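Acyl-CoA thioester hydrolase HI0827 (Haemophilus influenzae Rd KW20, PDB 3BJK) hydrolyses the thioester bond of a broad range of acyl-coenzyme A molecules, working as a hexamer built as a trimer of hotdog-fold dimers. Local coordinates at residues Val63-Phe68 with Asp116-Phe121; Thr20-Ser25 with Asp76-Tyr81; Val98-Val103 with Tyr112-Ala117. The protein carries 1 engineered substitution. All coordinates share one frame; numbering follows the deposited sequence.

Interaction 1 of 3, residues Val63-Phe68 with Asp116-Phe121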
# COMPACT_ATOMS: atom_id res chain seq x y z
N VAL C 63 -11.62 -12.81 -18.30
CA VAL C 63 -10.39 -12.55 -19.03
C VAL C 63 -10.06 -13.89 -19.72
O VAL C 63 -9.57 -14.81 -19.10
CB VAL C 63 -9.22 -12.14 -18.14
CG1 VAL C 63 -8.08 -11.70 -19.02
CG2 VAL C 63 -9.61 -11.03 -17.19
N GLU C 64 -10.39 -14.01 -20.98
CA GLU C 64 -10.28 -15.32 -21.65
C GLU C 64 -8.82 -15.72 -21.87
O GLU C 64 -8.51 -16.90 -21.92
CB GLU C 64 -11.08 -15.34 -22.96
CG GLU C 64 -10.75 -14.21 -23.97
CD GLU C 64 -11.94 -13.92 -24.89
OE1 GLU C 64 -12.94 -13.17 -24.50
OE2 GLU C 64 -11.86 -14.52 -25.99
N SER C 65 -7.94 -14.72 -21.98
CA SER C 65 -6.51 -14.97 -22.19
C SER C 65 -5.66 -13.87 -21.61
O SER C 65 -6.04 -12.73 -21.66
CB SER C 65 -6.17 -15.13 -23.68
OG SER C 65 -6.46 -13.91 -24.37
N MET C 66 -4.49 -14.24 -21.08
CA MET C 66 -3.41 -13.32 -20.83
C MET C 66 -2.09 -13.99 -21.13
O MET C 66 -1.93 -15.19 -20.89
CB MET C 66 -3.30 -12.86 -19.40
CG MET C 66 -4.48 -12.38 -18.79
SD MET C 66 -4.00 -11.79 -17.12
CE MET C 66 -5.64 -11.73 -16.38
N ASN C 67 -1.17 -13.21 -21.66
CA ASN C 67 0.17 -13.69 -21.98
C ASN C 67 1.18 -12.75 -21.38
O ASN C 67 1.11 -11.54 -21.62
CB ASN C 67 0.36 -13.79 -23.50
CG ASN C 67 -0.55 -14.79 -24.12
OD1 ASN C 67 -0.29 -15.98 -24.02
ND2 ASN C 67 -1.68 -14.34 -24.70
N PHE C 68 2.08 -13.29 -20.54
CA PHE C 68 3.17 -12.53 -19.96
C PHE C 68 4.34 -12.79 -20.83
O PHE C 68 4.88 -13.90 -20.85
CB PHE C 68 3.43 -12.94 -18.49
CG PHE C 68 2.23 -12.72 -17.60
CD1 PHE C 68 2.01 -11.49 -17.01
CD2 PHE C 68 1.34 -13.77 -17.35
CE1 PHE C 68 0.86 -11.26 -16.22
CE2 PHE C 68 0.21 -13.56 -16.53
CZ PHE C 68 -0.02 -12.30 -16.01
N ASP C 116 -0.13 -9.06 -22.82
CA ASP C 116 -1.42 -8.83 -23.45
C ASP C 116 -2.52 -9.59 -22.72
O ASP C 116 -2.26 -10.43 -21.88
CB ASP C 116 -1.42 -9.10 -24.94
CG ASP C 116 -1.19 -10.57 -25.32
OD1 ASP C 116 -1.68 -11.54 -24.67
OD2 ASP C 116 -0.53 -10.74 -26.33
N ALA C 117 -3.76 -9.24 -23.04
CA ALA C 117 -4.91 -9.92 -22.49
C ALA C 117 -6.17 -9.54 -23.29
O ALA C 117 -6.23 -8.47 -23.93
CB ALA C 117 -5.06 -9.55 -21.04
N VAL C 118 -7.19 -10.37 -23.21
CA VAL C 118 -8.51 -9.99 -23.73
C VAL C 118 -9.53 -10.07 -22.59
O VAL C 118 -9.74 -11.16 -22.05
CB VAL C 118 -8.92 -10.92 -24.88
CG1 VAL C 118 -10.35 -10.57 -25.36
CG2 VAL C 118 -7.89 -10.81 -26.02
N PHE C 119 -10.09 -8.90 -22.23
CA PHE C 119 -11.02 -8.70 -21.13
C PHE C 119 -12.40 -8.60 -21.69
O PHE C 119 -12.58 -8.07 -22.78
CB PHE C 119 -10.76 -7.36 -20.41
CG PHE C 119 -9.62 -7.41 -19.41
CD1 PHE C 119 -8.30 -7.38 -19.83
CD2 PHE C 119 -9.88 -7.42 -18.05
CE1 PHE C 119 -7.28 -7.46 -18.90
CE2 PHE C 119 -8.90 -7.48 -17.16
CZ PHE C 119 -7.59 -7.50 -17.57
N THR C 120 -13.36 -9.06 -20.92
CA THR C 120 -14.78 -8.81 -21.14
C THR C 120 -15.41 -8.12 -19.91
O THR C 120 -15.34 -8.60 -18.77
CB THR C 120 -15.57 -10.13 -21.44
OG1 THR C 120 -14.85 -10.94 -22.38
CG2 THR C 120 -17.00 -9.83 -21.88
N PHE C 121 -16.10 -7.02 -20.19
CA PHE C 121 -16.79 -6.23 -19.19
C PHE C 121 -18.26 -6.25 -19.47
O PHE C 121 -18.67 -6.47 -20.59
CB PHE C 121 -16.33 -4.77 -19.29
CG PHE C 121 -14.85 -4.61 -19.12
CD1 PHE C 121 -14.30 -4.46 -17.85
CD2 PHE C 121 -14.01 -4.67 -20.21
CE1 PHE C 121 -12.98 -4.33 -17.66
CE2 PHE C 121 -12.63 -4.56 -20.02
CZ PHE C 121 -12.12 -4.37 -18.73
O HOH W 1 -12.42 -12.13 -22.17
O HOH W 2 -15.73 -12.48 -24.40
O HOH W 3 -4.38 -12.10 -24.87
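OD1 of D116 is gripped by two hydrogen bonds: the ND2 amide of N67 at 2.8 Å from OD1, and a water that also bonds OG of S65. The amide approaches on the syn lone pair of OD1, and the carboxylate plane stands 85° from that of the amide. Asparagine suits this place, offering N-H groups to an acid without bringing a full charge. Behind these side chains the backbones of N67 and D116 bond each other in both directions, each N to the other's O at 3.0 Å. This antiparallel pairing joins strand 58-68 to strand 111-123 in the hotdog sheet, and beyond 58-68 the sheet runs on into a strand of a second subunit. On the face turned to helix 35-54 the residues are apolar. CG2 of V63 lies over one face of the F119 ring, 4.0 Å from its centroid, while CG of M66 meets CB of the small A117 at 3.7 Å. The helix-like backbone of E64 (psi -27°) lets V118 use two residues: its N bonds S65 O at 3.0 Å, and its O takes a weak bond from E64 N at 3.1 Å. Two waters bridge E64 OE1 and T120 OG1.

Interaction 2 of 3, residues Thr20-Ser25 with Asp76-Tyr81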
# COMPACT_ATOMS: atom_id res chain seq x y z
N THR C 20 2.07 4.95 -16.56
CA THR C 20 2.61 5.06 -15.21
C THR C 20 4.10 4.64 -15.15
O THR C 20 4.67 4.23 -16.13
CB THR C 20 1.74 4.35 -14.15
OG1 THR C 20 2.10 4.84 -12.87
CG2 THR C 20 1.87 2.86 -14.13
N LEU C 21 4.72 4.77 -13.98
CA LEU C 21 6.09 4.35 -13.78
C LEU C 21 6.10 3.10 -12.89
O LEU C 21 5.43 3.05 -11.86
CB LEU C 21 6.88 5.46 -13.11
CG LEU C 21 8.40 5.21 -13.17
CD1 LEU C 21 8.93 5.59 -14.53
CD2 LEU C 21 9.14 5.95 -12.09
N ALA C 22 6.89 2.10 -13.28
CA ALA C 22 7.07 0.92 -12.45
C ALA C 22 7.96 1.26 -11.23
O ALA C 22 9.07 1.81 -11.35
CB ALA C 22 7.63 -0.22 -13.25
N MET C 23 7.40 1.00 -10.05
CA MET C 23 8.02 1.34 -8.76
C MET C 23 8.52 0.11 -7.94
O MET C 23 7.95 -1.01 -8.09
CB MET C 23 7.00 2.12 -7.93
CG MET C 23 6.62 3.54 -8.43
SD MET C 23 7.97 4.71 -8.59
CE MET C 23 8.20 5.41 -6.93
N PRO C 24 9.56 0.33 -7.08
CA PRO C 24 10.11 -0.74 -6.19
C PRO C 24 9.05 -1.49 -5.33
O PRO C 24 9.16 -2.68 -5.17
CB PRO C 24 11.14 -0.01 -5.35
CG PRO C 24 11.59 1.11 -6.22
CD PRO C 24 10.33 1.58 -6.89
N SER C 25 8.01 -0.80 -4.85
CA SER C 25 7.01 -1.46 -4.02
C SER C 25 6.25 -2.54 -4.79
O SER C 25 5.61 -3.38 -4.16
CB SER C 25 6.01 -0.45 -3.43
OG SER C 25 5.41 0.27 -4.49
N ASP C 76 10.91 1.49 -15.52
CA ASP C 76 10.32 1.44 -16.88
C ASP C 76 9.04 2.31 -16.86
O ASP C 76 8.32 2.33 -15.89
CB ASP C 76 9.84 0.01 -17.25
CG ASP C 76 10.97 -0.93 -17.67
OD1 ASP C 76 12.14 -0.52 -17.78
OD2 ASP C 76 10.64 -2.13 -17.86
N VAL C 77 8.78 3.02 -17.95
CA VAL C 77 7.48 3.65 -18.17
C VAL C 77 6.59 2.56 -18.71
O VAL C 77 7.01 1.82 -19.61
CB VAL C 77 7.59 4.80 -19.15
CG1 VAL C 77 6.21 5.33 -19.51
CG2 VAL C 77 8.49 5.89 -18.61
N VAL C 78 5.39 2.42 -18.14
CA VAL C 78 4.46 1.36 -18.49
C VAL C 78 3.14 1.96 -19.03
O VAL C 78 2.49 2.75 -18.32
CB VAL C 78 4.19 0.44 -17.29
CG1 VAL C 78 3.19 -0.71 -17.65
CG2 VAL C 78 5.53 -0.14 -16.76
N CYS C 79 2.82 1.62 -20.28
CA CYS C 79 1.58 2.05 -20.98
C CYS C 79 0.68 0.87 -21.25
O CYS C 79 1.19 -0.20 -21.64
CB CYS C 79 1.90 2.64 -22.35
SG CYS C 79 2.94 4.05 -22.28
N CYS C 80 -0.64 1.09 -21.17
CA CYS C 80 -1.66 0.07 -21.52
C CYS C 80 -2.50 0.63 -22.66
O CYS C 80 -2.98 1.74 -22.57
CB CYS C 80 -2.56 -0.27 -20.34
SG CYS C 80 -1.73 -1.16 -18.99
N TYR C 81 -2.58 -0.12 -23.75
CA TYR C 81 -3.38 0.24 -24.91
C TYR C 81 -4.52 -0.73 -25.09
O TYR C 81 -4.39 -1.94 -24.83
CB TYR C 81 -2.54 0.25 -26.18
CG TYR C 81 -1.47 1.27 -26.22
CD1 TYR C 81 -0.21 1.00 -25.69
CD2 TYR C 81 -1.70 2.53 -26.81
CE1 TYR C 81 0.78 1.93 -25.73
CE2 TYR C 81 -0.71 3.47 -26.83
CZ TYR C 81 0.54 3.16 -26.30
OH TYR C 81 1.57 4.09 -26.38
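The CG of L21 stands anti to its backbone N (chi1 -166°), and a chi2 of 80° then carries CD1 across to the neighbouring segment, 3.6 Å from O of D76 and 4.1 Å from CG2 of V77. In V78 CG1 is likewise anti to the backbone N (chi1 180°), which leaves CG2 beside that N and 4.1 Å from CB of A22. These side chains close the antiparallel junction between strands 15-21 and 77-87 at one margin of the hotdog sheet, whose concave side wraps helix 35-54. The short A22 can sit close where the first strand gives way to loop. V78 and T20 lie on the face toward W37 of the helix; L21 and V77 lie on the other, where M44 and I48 of a third subunit pack against them. D76 turns its carboxylate away from the pairing, OD1 forming a salt bridge with K102 and OD2 accepting a hydrogen bond from N of S73. T20 and V78 form a hydrogen-bonded pair, T20 N to V78 O and V78 N to T20 O both being 2.8 Å. Two residues on, A22 N lies nearly on the C=O axis of D76, 3.0 Å from its O.

Interaction 3 of 3, residues Val98-Val103 with Tyr112-Ala117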
# COMPACT_ATOMS: atom_id res chain seq x y z
N VAL C 98 0.21 -4.26 -22.97
CA VAL C 98 1.16 -3.54 -22.10
C VAL C 98 2.50 -3.39 -22.75
O VAL C 98 3.09 -4.37 -23.21
CB VAL C 98 1.33 -4.18 -20.72
CG1 VAL C 98 2.16 -3.27 -19.85
CG2 VAL C 98 -0.02 -4.43 -20.08
N TRP C 99 2.92 -2.14 -22.83
CA TRP C 99 4.14 -1.75 -23.48
C TRP C 99 4.97 -0.97 -22.45
O TRP C 99 4.44 -0.23 -21.62
CB TRP C 99 3.82 -0.85 -24.69
CG TRP C 99 3.28 -1.57 -25.91
CD1 TRP C 99 2.00 -2.04 -26.11
CD2 TRP C 99 4.00 -1.86 -27.09
NE1 TRP C 99 1.90 -2.61 -27.34
CE2 TRP C 99 3.11 -2.52 -27.97
CE3 TRP C 99 5.33 -1.63 -27.50
CZ2 TRP C 99 3.51 -2.96 -29.21
CZ3 TRP C 99 5.72 -2.08 -28.75
CH2 TRP C 99 4.80 -2.73 -29.60
N VAL C 100 6.27 -1.16 -22.55
CA VAL C 100 7.27 -0.46 -21.75
C VAL C 100 8.11 0.46 -22.65
O VAL C 100 8.36 0.18 -23.83
CB VAL C 100 8.20 -1.50 -21.04
CG1 VAL C 100 9.54 -0.97 -20.73
CG2 VAL C 100 7.50 -2.09 -19.78
N LYS C 101 8.55 1.57 -22.06
CA LYS C 101 9.57 2.46 -22.62
C LYS C 101 10.72 2.66 -21.63
O LYS C 101 10.48 3.01 -20.46
CB LYS C 101 8.93 3.82 -22.97
CG LYS C 101 9.85 4.85 -23.65
CD LYS C 101 9.10 6.19 -23.82
CE LYS C 101 9.85 7.21 -24.57
NZ LYS C 101 9.08 8.47 -24.82
N LYS C 102 11.95 2.41 -22.09
CA LYS C 102 13.17 2.64 -21.31
C LYS C 102 13.55 4.12 -21.43
O LYS C 102 13.92 4.59 -22.51
CB LYS C 102 14.37 1.83 -21.87
CG LYS C 102 14.18 0.33 -22.01
CD LYS C 102 13.73 -0.27 -20.73
CE LYS C 102 14.45 -1.57 -20.42
NZ LYS C 102 14.03 -2.07 -19.06
N VAL C 103 13.47 4.82 -20.31
CA VAL C 103 13.81 6.27 -20.24
C VAL C 103 15.03 6.55 -19.36
O VAL C 103 15.71 7.58 -19.56
CB VAL C 103 12.61 7.12 -19.75
CG1 VAL C 103 11.41 6.96 -20.70
CG2 VAL C 103 12.18 6.72 -18.32
N TYR C 112 8.82 -1.93 -26.19
CA TYR C 112 8.30 -3.22 -26.61
C TYR C 112 7.14 -3.72 -25.76
O TYR C 112 6.90 -3.23 -24.66
CB TYR C 112 9.41 -4.27 -26.64
CG TYR C 112 10.17 -4.34 -25.35
CD1 TYR C 112 9.72 -5.10 -24.28
CD2 TYR C 112 11.32 -3.61 -25.20
CE1 TYR C 112 10.43 -5.15 -23.11
CE2 TYR C 112 12.03 -3.63 -24.03
CZ TYR C 112 11.61 -4.41 -22.99
OH TYR C 112 12.39 -4.40 -21.83
N CYS C 113 6.40 -4.68 -26.35
CA CYS C 113 5.18 -5.22 -25.76
C CYS C 113 5.60 -6.29 -24.75
O CYS C 113 6.37 -7.18 -25.08
CB CYS C 113 4.29 -5.86 -26.84
SG CYS C 113 2.79 -6.36 -26.12
N VAL C 114 5.18 -6.12 -23.51
CA VAL C 114 5.52 -7.05 -22.44
C VAL C 114 4.40 -8.01 -22.07
O VAL C 114 4.69 -9.09 -21.60
CB VAL C 114 6.03 -6.29 -21.15
CG1 VAL C 114 7.32 -5.62 -21.47
CG2 VAL C 114 5.03 -5.28 -20.62
N THR C 115 3.14 -7.61 -22.28
CA THR C 115 1.97 -8.35 -21.79
C THR C 115 0.74 -8.05 -22.66
O THR C 115 0.61 -6.92 -23.27
CB THR C 115 1.58 -7.98 -20.28
OG1 THR C 115 2.75 -7.73 -19.48
CG2 THR C 115 0.78 -9.07 -19.62
N ASP C 116 -0.13 -9.06 -22.82
CA ASP C 116 -1.42 -8.83 -23.45
C ASP C 116 -2.52 -9.59 -22.72
O ASP C 116 -2.26 -10.43 -21.88
CB ASP C 116 -1.42 -9.10 -24.94
CG ASP C 116 -1.19 -10.57 -25.32
OD1 ASP C 116 -1.68 -11.54 -24.67
OD2 ASP C 116 -0.53 -10.74 -26.33
N ALA C 117 -3.76 -9.24 -23.04
CA ALA C 117 -4.91 -9.92 -22.49
C ALA C 117 -6.17 -9.54 -23.29
O ALA C 117 -6.23 -8.47 -23.93
CB ALA C 117 -5.06 -9.55 -21.04
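Hydrogen bonds centre on V98. Its O accepts V114 N at 2.7 Å in the carbonyl plane and, weakly, T115 N at 3.4 Å. Its N in turn gives a 2.7 Å bond to T115 O, approaching above that carbonyl plane. V100 and Y112 then pair regularly, V100 N lying 3.0 Å from Y112 O. Aromatic contacts occupy the face of W99 and C113. Here CB of C113 sits over the centre of the indole six-membered ring, 3.9 Å from its centroid, and SG, anti to the backbone N (chi1 -175°), lies over the five-membered ring at 4.3 Å. Cysteine, slim and polarisable, can lie close over the face of the broad indole, whose NE1 is bonded to E97. Apolar contacts gather around V114, which touches two valines of the facing strand: its CG2 meets CG1 of V98 at 3.6 Å, and its CG1 meets CG2 of V100 at 3.9 Å. A looser contact comes from K102, whose bent chain brings CE beside OH of Y112 while its ammonium is salt-bridged to D76. With V114 and T115 both facing V98, and V114 turned helix-like (psi -28°), this is a classic beta bulge in the hairpin of strands 91-101 and 111-123 of the hotdog sheet.

How the interactions relate
All three contacts are antiparallel pairings within one hotdog sheet. Interactions 1 and 3 share D116 and A117 on strand 111-123, which has 58-68 on one flank and 91-101 on the other; CG2 of T115 packs on the ring of F68 where they meet. Interaction 2 joins the far strand, 15-21, to 77-87, and reaches interaction 3 through a probable hydrogen bond from C79 N to W99 O and the packing of V78 on V98. Interactions 2 and 3 are buried, and hydrophobic side chains dominate them, with a sulfur-aromatic contact in the latter. Interaction 1 is partly exposed, so waters and an amide-carboxylate bond serve it. It borders the second subunit; interactions 2 and 3 both touch the third, and interaction 2 further subunits.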